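Local coordinates for protein sulfoquinovosidase (Escherichia coli, PDB 5AEG) that hydrolyses sulfoquinovosyl diacylglycerides and simpler sulfoquinovosides to release sulfoquinovose, which the bacterium then degrades as a source of carbon and sulfur, at residues 127-132 against 187-192; 231-236 against 591-596; 250-255 against 281-286; 450-455 against 464-469. One frame throughout, in Å; residues are numbered along the deposited sequence.

Contact 1: residues 127-132 against 187-192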
# COMPACT_ATOMS: atom_id res chain seq x y z
N ASP A 127 -19.30 11.74 -11.03
CA ASP A 127 -18.42 11.65 -9.90
C ASP A 127 -17.20 10.75 -10.24
O ASP A 127 -17.35 9.74 -10.89
CB ASP A 127 -19.13 11.03 -8.69
CG ASP A 127 -20.30 11.86 -8.17
OD1 ASP A 127 -20.36 13.09 -8.42
OD2 ASP A 127 -21.10 11.29 -7.39
N HIS A 128 -16.03 11.10 -9.72
CA HIS A 128 -14.90 10.16 -9.66
C HIS A 128 -14.76 9.64 -8.27
O HIS A 128 -15.24 10.24 -7.28
CB HIS A 128 -13.57 10.85 -10.13
CG HIS A 128 -13.70 11.53 -11.44
ND1 HIS A 128 -13.56 10.88 -12.65
CD2 HIS A 128 -14.03 12.83 -11.76
CE1 HIS A 128 -13.73 11.74 -13.66
NE2 HIS A 128 -14.04 12.91 -13.14
N ILE A 129 -13.98 8.54 -8.15
CA ILE A 129 -13.83 7.87 -6.91
C ILE A 129 -12.34 7.45 -6.78
O ILE A 129 -11.77 6.90 -7.75
CB ILE A 129 -14.71 6.61 -6.89
CG1 ILE A 129 -16.25 6.90 -6.89
CG2 ILE A 129 -14.40 5.77 -5.68
CD1 ILE A 129 -16.70 7.57 -5.59
N TYR A 130 -11.78 7.69 -5.63
CA TYR A 130 -10.37 7.39 -5.40
C TYR A 130 -10.22 6.64 -4.07
O TYR A 130 -11.07 6.74 -3.16
CB TYR A 130 -9.56 8.70 -5.32
CG TYR A 130 -9.74 9.52 -6.51
CD1 TYR A 130 -9.05 9.28 -7.68
CD2 TYR A 130 -10.67 10.57 -6.49
CE1 TYR A 130 -9.29 10.03 -8.84
CE2 TYR A 130 -10.90 11.34 -7.61
CZ TYR A 130 -10.25 11.06 -8.80
OH TYR A 130 -10.44 11.78 -9.92
N GLY A 131 -9.13 5.91 -4.00
CA GLY A 131 -8.76 5.23 -2.79
C GLY A 131 -8.88 3.73 -2.90
O GLY A 131 -8.37 3.09 -3.83
N CYS A 132 -9.54 3.17 -1.92
CA CYS A 132 -9.66 1.73 -1.73
C CYS A 132 -8.34 1.06 -1.47
O CYS A 132 -8.17 -0.13 -1.79
CB CYS A 132 -10.47 1.01 -2.80
SG CYS A 132 -12.28 1.25 -2.79
N PHE A 187 -13.04 5.07 0.69
CA PHE A 187 -12.98 5.73 -0.60
C PHE A 187 -13.34 7.22 -0.43
O PHE A 187 -13.89 7.63 0.63
CB PHE A 187 -13.80 5.05 -1.72
CG PHE A 187 -15.28 5.09 -1.57
CD1 PHE A 187 -15.96 4.09 -0.88
CD2 PHE A 187 -16.05 6.15 -2.09
CE1 PHE A 187 -17.33 4.11 -0.79
CE2 PHE A 187 -17.40 6.17 -1.93
CZ PHE A 187 -18.03 5.15 -1.30
N VAL A 188 -12.90 7.98 -1.41
CA VAL A 188 -13.17 9.43 -1.57
C VAL A 188 -13.94 9.61 -2.82
O VAL A 188 -13.58 9.15 -3.91
CB VAL A 188 -11.89 10.23 -1.67
CG1 VAL A 188 -12.09 11.66 -2.09
CG2 VAL A 188 -11.24 10.23 -0.35
N SER A 189 -14.98 10.45 -2.73
CA SER A 189 -15.76 10.83 -3.89
C SER A 189 -15.48 12.32 -4.23
O SER A 189 -15.22 13.13 -3.32
CB SER A 189 -17.29 10.76 -3.50
OG SER A 189 -18.06 11.40 -4.54
N THR A 190 -15.67 12.65 -5.50
CA THR A 190 -15.58 14.06 -5.92
C THR A 190 -16.78 14.93 -5.48
O THR A 190 -16.74 16.12 -5.74
CB THR A 190 -15.26 14.22 -7.38
OG1 THR A 190 -16.18 13.54 -8.22
CG2 THR A 190 -13.78 13.71 -7.66
N GLN A 191 -17.80 14.34 -4.82
CA GLN A 191 -18.76 15.16 -3.99
C GLN A 191 -18.13 15.61 -2.70
O GLN A 191 -18.77 16.16 -1.84
CB GLN A 191 -20.00 14.32 -3.75
CG GLN A 191 -20.73 14.03 -5.05
CD GLN A 191 -22.19 13.56 -4.84
OE1 GLN A 191 -22.86 14.01 -3.96
NE2 GLN A 191 -22.63 12.61 -5.63
N LYS A 192 -16.81 15.33 -2.52
CA LYS A 192 -16.01 15.77 -1.43
C LYS A 192 -16.43 15.19 -0.07
O LYS A 192 -16.74 15.92 0.92
CB LYS A 192 -15.86 17.31 -1.43
CG LYS A 192 -14.95 17.79 -2.53
CD LYS A 192 -14.76 19.31 -2.48
CE LYS A 192 -13.84 19.79 -3.59
NZ LYS A 192 -13.67 21.27 -3.43
O HOH W 1 -20.23 9.87 -5.34
O HOH W 2 -18.43 14.94 -8.71
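The Y130 ring meets T190 at its edge: T190 CG2 lies in the ring plane, 3.7 Å from Y130 CE2. The rings of F139 and F591 also meet Y130, and its hydroxyl is hydrogen-bonded to Y601 O. F187, on the other strand, takes I129 CD1 obliquely at its CD2 atom (3.8 Å), and the same methyl also touches S189 CA and CB. Two further flat groups, the D127 carboxylate and the Q191 amide, are turned 58° against each other. Q191 NE2 nevertheless gives a nearly straight bond to the syn lone pair of D127 OD2 (2.7 Å, 166°), which lies close to the amide plane. The same oxygen also takes Q124 N and a water that goes on to S189 OG, so three partners grip it. T190 OG1 stands between the backbone N and carbonyl carbon (chi1 56°) and accepts from H128 N at 2.9 Å, a bond a carbonyl would receive in a regular strand pair; T190 N returns one to H128 O. Farther along, Y130 and V188 form a hydrogen-bonded antiparallel pair, with V188 N to Y130 O at 2.8 Å. G131 has a positive phi at which a CB would be jammed against the preceding carbonyl oxygen, a conformation that only glycine takes up easily. S189 OG accepts from Q191 N in an ST turn, which carries the chain out of its strand. This is an antiparallel strand pair in which a threonine hydroxyl replaces one backbone acceptor at the end, within the beta-rich, galactose mutarotase-like N-terminal domain of glycoside hydrolase family 31.

Contact 2: residues 231-236 against 591-596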
# COMPACT_ATOMS: atom_id res chain seq x y z
N THR A 231 -12.41 21.13 0.81
CA THR A 231 -11.28 20.84 -0.11
C THR A 231 -10.79 19.38 0.12
O THR A 231 -10.96 18.82 1.19
CB THR A 231 -10.08 21.74 0.15
OG1 THR A 231 -9.60 21.51 1.46
CG2 THR A 231 -10.43 23.25 0.02
N TYR A 232 -10.13 18.84 -0.87
CA TYR A 232 -9.50 17.48 -0.70
C TYR A 232 -8.47 17.48 0.35
O TYR A 232 -8.35 16.51 1.12
CB TYR A 232 -8.93 16.91 -2.06
CG TYR A 232 -10.03 16.72 -3.01
CD1 TYR A 232 -10.94 15.65 -2.85
CD2 TYR A 232 -10.22 17.58 -4.06
CE1 TYR A 232 -12.04 15.51 -3.70
CE2 TYR A 232 -11.29 17.44 -4.91
CZ TYR A 232 -12.20 16.40 -4.73
OH TYR A 232 -13.27 16.33 -5.56
N ILE A 233 -7.65 18.55 0.41
CA ILE A 233 -6.66 18.65 1.44
C ILE A 233 -7.26 18.57 2.85
O ILE A 233 -6.73 17.88 3.76
CB ILE A 233 -5.82 19.96 1.24
CG1 ILE A 233 -4.87 19.75 0.05
CG2 ILE A 233 -5.08 20.34 2.48
CD1 ILE A 233 -4.19 21.00 -0.38
N SER A 234 -8.37 19.29 3.06
CA SER A 234 -9.08 19.23 4.34
C SER A 234 -9.66 17.80 4.56
O SER A 234 -9.65 17.28 5.64
CB SER A 234 -10.24 20.29 4.38
OG SER A 234 -10.86 20.15 5.64
N LEU A 235 -10.19 17.25 3.49
CA LEU A 235 -10.75 15.90 3.56
C LEU A 235 -9.70 14.88 4.06
O LEU A 235 -9.99 14.08 4.94
CB LEU A 235 -11.40 15.55 2.25
CG LEU A 235 -12.24 14.28 2.32
CD1 LEU A 235 -13.47 14.50 3.22
CD2 LEU A 235 -12.65 13.85 0.95
N LEU A 236 -8.46 15.01 3.61
CA LEU A 236 -7.39 14.08 3.98
C LEU A 236 -6.93 14.29 5.38
O LEU A 236 -6.59 13.35 6.10
CB LEU A 236 -6.20 14.10 2.95
CG LEU A 236 -6.53 13.61 1.53
CD1 LEU A 236 -5.28 13.67 0.72
CD2 LEU A 236 -7.04 12.19 1.49
N PHE A 591 -5.12 17.13 -8.49
CA PHE A 591 -6.38 17.79 -8.11
C PHE A 591 -6.36 18.22 -6.66
O PHE A 591 -7.19 19.01 -6.31
CB PHE A 591 -7.60 16.98 -8.52
CG PHE A 591 -7.67 15.61 -7.91
CD1 PHE A 591 -7.99 15.44 -6.58
CD2 PHE A 591 -7.41 14.52 -8.66
CE1 PHE A 591 -8.10 14.16 -6.03
CE2 PHE A 591 -7.47 13.24 -8.12
CZ PHE A 591 -7.84 13.06 -6.83
N LEU A 592 -5.39 17.81 -5.83
CA LEU A 592 -5.27 18.38 -4.52
C LEU A 592 -4.97 19.91 -4.59
O LEU A 592 -5.37 20.66 -3.65
CB LEU A 592 -4.21 17.78 -3.66
CG LEU A 592 -4.33 16.31 -3.22
CD1 LEU A 592 -3.36 15.98 -2.12
CD2 LEU A 592 -5.73 15.93 -2.89
N HIS A 593 -4.27 20.32 -5.64
CA HIS A 593 -3.85 21.74 -5.78
C HIS A 593 -4.44 22.44 -6.96
O HIS A 593 -4.26 23.64 -7.04
CB HIS A 593 -2.33 21.88 -5.76
CG HIS A 593 -1.73 21.45 -4.50
ND1 HIS A 593 -2.03 22.05 -3.28
CD2 HIS A 593 -0.89 20.41 -4.22
CE1 HIS A 593 -1.37 21.43 -2.32
NE2 HIS A 593 -0.66 20.44 -2.87
N TYR A 594 -5.08 21.74 -7.90
CA TYR A 594 -5.65 22.27 -9.15
C TYR A 594 -7.09 21.73 -9.21
O TYR A 594 -7.50 21.15 -10.16
CB TYR A 594 -4.79 21.90 -10.43
CG TYR A 594 -3.41 22.46 -10.28
CD1 TYR A 594 -3.13 23.79 -10.68
CD2 TYR A 594 -2.41 21.76 -9.63
CE1 TYR A 594 -1.88 24.38 -10.40
CE2 TYR A 594 -1.13 22.31 -9.40
CZ TYR A 594 -0.85 23.61 -9.84
OH TYR A 594 0.34 24.24 -9.55
N GLU A 595 -7.87 21.99 -8.15
CA GLU A 595 -9.22 21.42 -8.02
C GLU A 595 -10.17 21.75 -9.10
O GLU A 595 -11.02 20.91 -9.43
CB GLU A 595 -9.87 21.84 -6.68
CG GLU A 595 -9.38 21.11 -5.47
CD GLU A 595 -10.29 21.30 -4.26
OE1 GLU A 595 -11.38 21.93 -4.43
OE2 GLU A 595 -9.97 20.78 -3.17
N ASP A 596 -10.00 22.93 -9.73
CA ASP A 596 -10.92 23.39 -10.74
C ASP A 596 -10.57 22.85 -12.10
O ASP A 596 -11.27 23.12 -13.03
CB ASP A 596 -10.97 24.95 -10.74
CG ASP A 596 -9.57 25.59 -10.92
OD1 ASP A 596 -8.46 24.92 -10.64
OD2 ASP A 596 -9.58 26.79 -11.28
O HOH W 3 -7.48 20.48 -2.07
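L592 CD2 presses on Y232 CB at 3.4 Å, and its other methyl, CD1, meets L236 CD1 one helical turn on. Beside it F591 turns an edge to the face of Y232: F591 CD1 stands 4.0 Å above the ring plane, offset toward the rim, with the two planes 70° apart in an edge-to-face pair. F591 is itself stacked on Y601. Farther out, I233 CD1 reaches H593 CE1 at 3.4 Å, the two side chains crossing at about a right angle. Helix 232-243 thus rests its first turn on a loop of the family 31 C-terminal domain. T231 is the N-cap, its OG1 accepting from S234 N (3.0 Å); from across the contact E595 OE2 accepts from Y232 N (3.0 Å, 164°). A water joins I233 N, L592 O and the same E595 oxygen. The amides of the helix start would probably stabilise the negative charge there, and E595 OE1 has a salt bridge to K192. An alanine at E595 would probably leave Y232 N without its acceptor and the K192 ammonium without its carboxylate mate. The E595 carboxylate plane lies 68° from that of the Y232 ring, OE2 coming within 3.3 Å of Y232 CD2.

Contact 3: residues 250-255 against 281-286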
# COMPACT_ATOMS: atom_id res chain seq x y z
N PRO A 250 13.08 9.28 9.68
CA PRO A 250 14.40 9.66 10.19
C PRO A 250 15.13 10.50 9.24
O PRO A 250 15.02 10.29 8.00
CB PRO A 250 15.11 8.36 10.41
CG PRO A 250 14.01 7.32 10.53
CD PRO A 250 12.86 7.82 9.71
N ASP A 251 15.95 11.40 9.79
CA ASP A 251 16.72 12.35 8.99
C ASP A 251 17.64 11.69 7.96
O ASP A 251 17.90 12.25 6.92
CB ASP A 251 17.56 13.28 9.89
CG ASP A 251 18.04 14.53 9.12
OD1 ASP A 251 17.15 15.30 8.67
OD2 ASP A 251 19.23 14.63 8.83
N TRP A 252 18.11 10.49 8.27
CA TRP A 252 19.09 9.83 7.43
C TRP A 252 18.47 9.24 6.11
O TRP A 252 19.20 8.94 5.13
CB TRP A 252 19.87 8.77 8.24
CG TRP A 252 19.01 7.71 8.87
CD1 TRP A 252 18.57 7.69 10.14
CD2 TRP A 252 18.51 6.51 8.25
NE1 TRP A 252 17.87 6.56 10.37
CE2 TRP A 252 17.79 5.82 9.23
CE3 TRP A 252 18.67 5.91 6.97
CZ2 TRP A 252 17.17 4.61 8.99
CZ3 TRP A 252 18.06 4.70 6.72
CH2 TRP A 252 17.33 4.04 7.73
N ILE A 253 17.15 9.10 6.08
CA ILE A 253 16.44 8.66 4.84
C ILE A 253 16.71 9.56 3.65
O ILE A 253 16.86 9.08 2.54
CB ILE A 253 14.91 8.53 5.06
CG1 ILE A 253 14.62 7.44 6.10
CG2 ILE A 253 14.24 8.15 3.73
CD1 ILE A 253 14.84 6.01 5.65
N TYR A 254 16.92 10.84 3.92
CA TYR A 254 17.17 11.82 2.89
C TYR A 254 18.60 11.87 2.38
O TYR A 254 18.91 12.63 1.43
CB TYR A 254 16.79 13.22 3.42
CG TYR A 254 15.43 13.28 4.00
CD1 TYR A 254 14.33 13.31 3.22
CD2 TYR A 254 15.24 13.37 5.36
CE1 TYR A 254 13.04 13.34 3.79
CE2 TYR A 254 13.99 13.40 5.93
CZ TYR A 254 12.89 13.38 5.12
OH TYR A 254 11.67 13.39 5.67
N ASP A 255 19.51 11.09 2.99
CA ASP A 255 20.93 11.26 2.75
C ASP A 255 21.51 10.40 1.63
O ASP A 255 22.74 10.48 1.33
CB ASP A 255 21.71 11.09 4.03
CG ASP A 255 21.38 12.13 5.04
OD1 ASP A 255 20.86 13.21 4.73
OD2 ASP A 255 21.62 11.85 6.19
N LYS A 281 25.82 8.95 -3.30
CA LYS A 281 25.38 9.21 -1.95
C LYS A 281 24.64 7.96 -1.47
O LYS A 281 23.53 7.66 -2.02
CB LYS A 281 24.44 10.42 -1.86
CG LYS A 281 24.93 11.71 -2.52
CD LYS A 281 26.31 12.07 -2.02
CE LYS A 281 26.64 13.52 -2.38
NZ LYS A 281 27.07 13.56 -3.79
N VAL A 282 25.20 7.32 -0.46
CA VAL A 282 24.72 6.03 0.04
C VAL A 282 24.40 6.22 1.49
O VAL A 282 25.29 6.60 2.28
CB VAL A 282 25.75 4.90 -0.11
CG1 VAL A 282 25.18 3.57 0.40
CG2 VAL A 282 26.14 4.68 -1.54
N ASN A 283 23.16 5.98 1.88
CA ASN A 283 22.77 6.12 3.28
C ASN A 283 22.62 4.80 4.02
O ASN A 283 22.29 4.76 5.25
CB ASN A 283 21.49 6.93 3.40
CG ASN A 283 20.23 6.16 2.97
OD1 ASN A 283 20.29 5.13 2.31
ND2 ASN A 283 19.09 6.67 3.38
N GLY A 284 22.78 3.71 3.28
CA GLY A 284 22.42 2.41 3.86
C GLY A 284 22.71 1.22 3.00
O GLY A 284 22.84 1.32 1.79
N ILE A 285 22.72 0.08 3.67
CA ILE A 285 22.76 -1.23 3.10
C ILE A 285 21.58 -2.05 3.66
O ILE A 285 21.41 -2.17 4.87
CB ILE A 285 24.06 -1.92 3.57
CG1 ILE A 285 25.27 -1.16 2.95
CG2 ILE A 285 24.09 -3.38 3.12
CD1 ILE A 285 26.58 -1.70 3.43
N TRP A 286 20.83 -2.63 2.77
CA TRP A 286 19.64 -3.43 3.13
C TRP A 286 19.97 -4.85 2.60
O TRP A 286 20.12 -5.07 1.41
CB TRP A 286 18.39 -2.89 2.38
CG TRP A 286 17.27 -3.89 2.51
CD1 TRP A 286 16.77 -4.39 3.66
CD2 TRP A 286 16.63 -4.59 1.45
NE1 TRP A 286 15.80 -5.34 3.40
CE2 TRP A 286 15.69 -5.47 2.04
CE3 TRP A 286 16.68 -4.48 0.08
CZ2 TRP A 286 14.91 -6.35 1.26
CZ3 TRP A 286 15.83 -5.31 -0.68
CH2 TRP A 286 15.01 -6.24 -0.09
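N283 reaches W252 because its first torsion (chi1 74°) sets CG between the backbone N and the carbonyl carbon; in W252 chi1 (58°) puts CG in the same position, and the six-membered end of the indole comes near N283. N283 belongs to strand 282-286 of the family 31 TIM barrel, while 251-254 make an irregular helical turn in the loop leading into strand 257-260, the parallel neighbour. The two strands are joined through helix 265-277 in the beta-alpha-beta crossover of this fold, and the turn packs against the beginning of the second strand. A single hydrogen bond crosses between the segments, from N283 ND2 to W252 O at 2.9 Å. It is almost straight (171°), and the acceptor lies close to the amide plane. D255 N reaches the same carbonyl at 3.0 Å from the opposite face of its plane, so two donors hold W252 O, one closing the turn and one tying it to the strand. The other end of the amide is fixed by T258, whose OG1 is hydrogen-bonded to N283 OD1, and this sets which end faces W252. The amide nitrogen also sits at the rim of the indole, near its plane, 3.7 Å from W252 CE3. W252 NE1 is anchored to E449 O. Around this bond the packing is light: D255 C lies 3.9 Å from N283 CB, and D255 O is 3.6 Å from K281 CB. The carboxylate of D255 makes a salt bridge to K569. Within the turn, I253 CD1 stands 3.6 Å above one face of the W252 ring, offset toward its rim.

Contact 4: residues 450-455 against 464-469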
# COMPACT_ATOMS: atom_id res chain seq x y z
N ILE A 450 14.43 4.71 13.56
CA ILE A 450 14.41 3.49 12.78
C ILE A 450 13.25 3.54 11.77
O ILE A 450 12.16 4.02 12.09
CB ILE A 450 14.27 2.26 13.73
CG1 ILE A 450 15.60 2.10 14.50
CG2 ILE A 450 13.90 0.95 13.04
CD1 ILE A 450 15.55 1.05 15.63
N LEU A 451 13.51 3.01 10.58
CA LEU A 451 12.49 3.02 9.49
C LEU A 451 12.22 1.58 8.99
O LEU A 451 13.13 0.92 8.42
CB LEU A 451 12.94 3.99 8.35
CG LEU A 451 11.73 4.01 7.39
CD1 LEU A 451 10.57 4.91 7.72
CD2 LEU A 451 11.91 3.50 5.98
N PHE A 452 11.02 1.10 9.21
CA PHE A 452 10.59 -0.15 8.57
C PHE A 452 9.63 0.13 7.42
O PHE A 452 8.92 1.17 7.39
CB PHE A 452 10.02 -1.19 9.56
CG PHE A 452 8.81 -0.80 10.23
CD1 PHE A 452 7.55 -1.10 9.68
CD2 PHE A 452 8.87 -0.19 11.46
CE1 PHE A 452 6.38 -0.74 10.37
CE2 PHE A 452 7.74 0.20 12.11
CZ PHE A 452 6.51 -0.09 11.61
N PHE A 453 9.60 -0.77 6.49
CA PHE A 453 8.76 -0.58 5.33
C PHE A 453 7.99 -1.86 5.05
O PHE A 453 8.57 -2.96 5.20
CB PHE A 453 9.54 -0.03 4.12
CG PHE A 453 10.80 -0.78 3.78
CD1 PHE A 453 11.98 -0.49 4.41
CD2 PHE A 453 10.80 -1.71 2.74
CE1 PHE A 453 13.14 -1.21 4.12
CE2 PHE A 453 11.96 -2.40 2.40
CZ PHE A 453 13.13 -2.12 3.09
N MET A 454 6.74 -1.71 4.60
CA MET A 454 5.85 -2.83 4.39
C MET A 454 5.24 -2.79 3.04
O MET A 454 5.08 -1.70 2.43
CB MET A 454 4.66 -2.73 5.44
CG MET A 454 5.20 -2.72 6.85
SD MET A 454 3.92 -2.94 8.09
CE MET A 454 3.46 -4.66 7.90
N ARG A 455 4.81 -3.96 2.53
CA ARG A 455 3.96 -3.94 1.37
C ARG A 455 2.48 -4.14 1.68
O ARG A 455 1.66 -3.45 1.15
CB ARG A 455 4.39 -4.91 0.27
CG ARG A 455 4.39 -6.40 0.54
CD ARG A 455 4.90 -7.17 -0.72
NE ARG A 455 5.23 -8.53 -0.22
CZ ARG A 455 4.52 -9.65 -0.31
NH1 ARG A 455 3.43 -9.78 -0.99
NH2 ARG A 455 4.93 -10.73 0.33
N TYR A 464 0.38 2.83 11.88
CA TYR A 464 1.38 1.86 12.29
C TYR A 464 2.49 1.56 11.28
O TYR A 464 3.54 1.13 11.72
CB TYR A 464 0.70 0.55 12.69
CG TYR A 464 -0.22 0.70 13.89
CD1 TYR A 464 0.23 1.33 15.06
CD2 TYR A 464 -1.54 0.30 13.83
CE1 TYR A 464 -0.61 1.48 16.17
CE2 TYR A 464 -2.38 0.46 14.92
CZ TYR A 464 -1.91 1.04 16.08
OH TYR A 464 -2.77 1.19 17.12
N SER A 465 2.31 1.79 9.97
CA SER A 465 3.43 1.48 9.02
C SER A 465 4.17 2.80 8.77
O SER A 465 3.61 3.78 8.25
CB SER A 465 2.96 0.92 7.70
OG SER A 465 4.07 0.72 6.85
N THR A 466 5.45 2.84 9.10
CA THR A 466 6.20 4.02 8.93
C THR A 466 6.55 4.33 7.45
O THR A 466 6.98 5.45 7.15
CB THR A 466 7.54 3.91 9.73
OG1 THR A 466 8.13 2.60 9.54
CG2 THR A 466 7.25 4.07 11.28
N MET A 467 6.40 3.35 6.58
CA MET A 467 6.66 3.56 5.12
C MET A 467 6.06 2.43 4.37
O MET A 467 6.25 1.24 4.77
CB MET A 467 8.17 3.58 4.88
CG MET A 467 8.56 3.52 3.43
SD MET A 467 8.16 4.95 2.38
CE MET A 467 9.41 6.10 3.01
N MET A 468 5.31 2.75 3.30
CA MET A 468 4.85 1.72 2.41
C MET A 468 5.86 1.58 1.24
O MET A 468 6.46 2.55 0.79
CB MET A 468 3.43 1.96 1.86
CG MET A 468 2.38 2.22 2.90
SD MET A 468 2.25 0.96 4.13
CE MET A 468 2.02 -0.53 3.23
N TRP A 469 6.03 0.34 0.77
CA TRP A 469 6.68 0.11 -0.52
C TRP A 469 5.71 -0.61 -1.42
O TRP A 469 4.88 -1.42 -0.98
CB TRP A 469 8.09 -0.46 -0.45
CG TRP A 469 8.35 -1.85 -0.98
CD1 TRP A 469 8.79 -2.21 -2.24
CD2 TRP A 469 8.27 -3.08 -0.23
NE1 TRP A 469 8.90 -3.57 -2.31
CE2 TRP A 469 8.54 -4.12 -1.11
CE3 TRP A 469 7.87 -3.39 1.08
CZ2 TRP A 469 8.51 -5.49 -0.71
CZ3 TRP A 469 7.86 -4.72 1.48
CH2 TRP A 469 8.11 -5.75 0.56
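T466 OG1 donates to F452 O at 2.7 Å and sits over the centre of the F452 ring, 3.3 Å above its plane, so one hydroxyl touches both the backbone and the aromatic face of the same residue. At the ring edge, near its plane, F452 CZ approaches Y464 O to 3.2 Å; that carbonyl has no hydrogen-bond partner in the model. Nearby, M454 bridges the backbone of M468: M454 N donates to M467 O, and W469 N to M454 O at 2.8 Å. This bridge joins the successive strands 451-454 and 468-469, and with it the ring of eight parallel strands of the TIM barrel closes. An alanine at F452 would probably open a gap beneath the T466 hydroxyl and strip Y464 O of its aromatic edge. Further along, F453 directs its edge at W469 in an offset edge-to-face pair, planes 86° apart. The W469 indole is held at NE1 by D504. R455 runs alongside it, pointing the same way, with CB 3.8 Å from the centroid of the six-membered ring in a CH-pi contact. R455 NE forms a salt bridge with D405, the nucleophile, and NH1 with E408, an active-site residue by similarity, so W469 packs alongside an arginine paired with active-site carboxylates. With the chain extended from CG to NE, R455 CD lies 3.7 Å from W469 CH2.

In the fold
Contacts 1 and 2 form one continuous patch: K192 NZ meets E595 OE1 at 2.6 Å in a salt bridge, and Y130 CE2 packs on F591 CZ at 3.6 Å. Strand pair, helix start and C-terminal-domain loop are thereby joined. Contacts 3 and 4 share the barrel sheet, their centres 15 Å apart; I253 CD1 touches L451 CD2 at 3.9 Å, and P250 lies against I450. Both are nested in the long loop that contact 2 closes. Contact 4 reaches the catalytic centre directly, the R455 side chain coming about 3 Å from that of the nucleophile D405. Contact 1 stays about 11 Å from contact 4, and contact 2 about 14 Å, between nearest atoms.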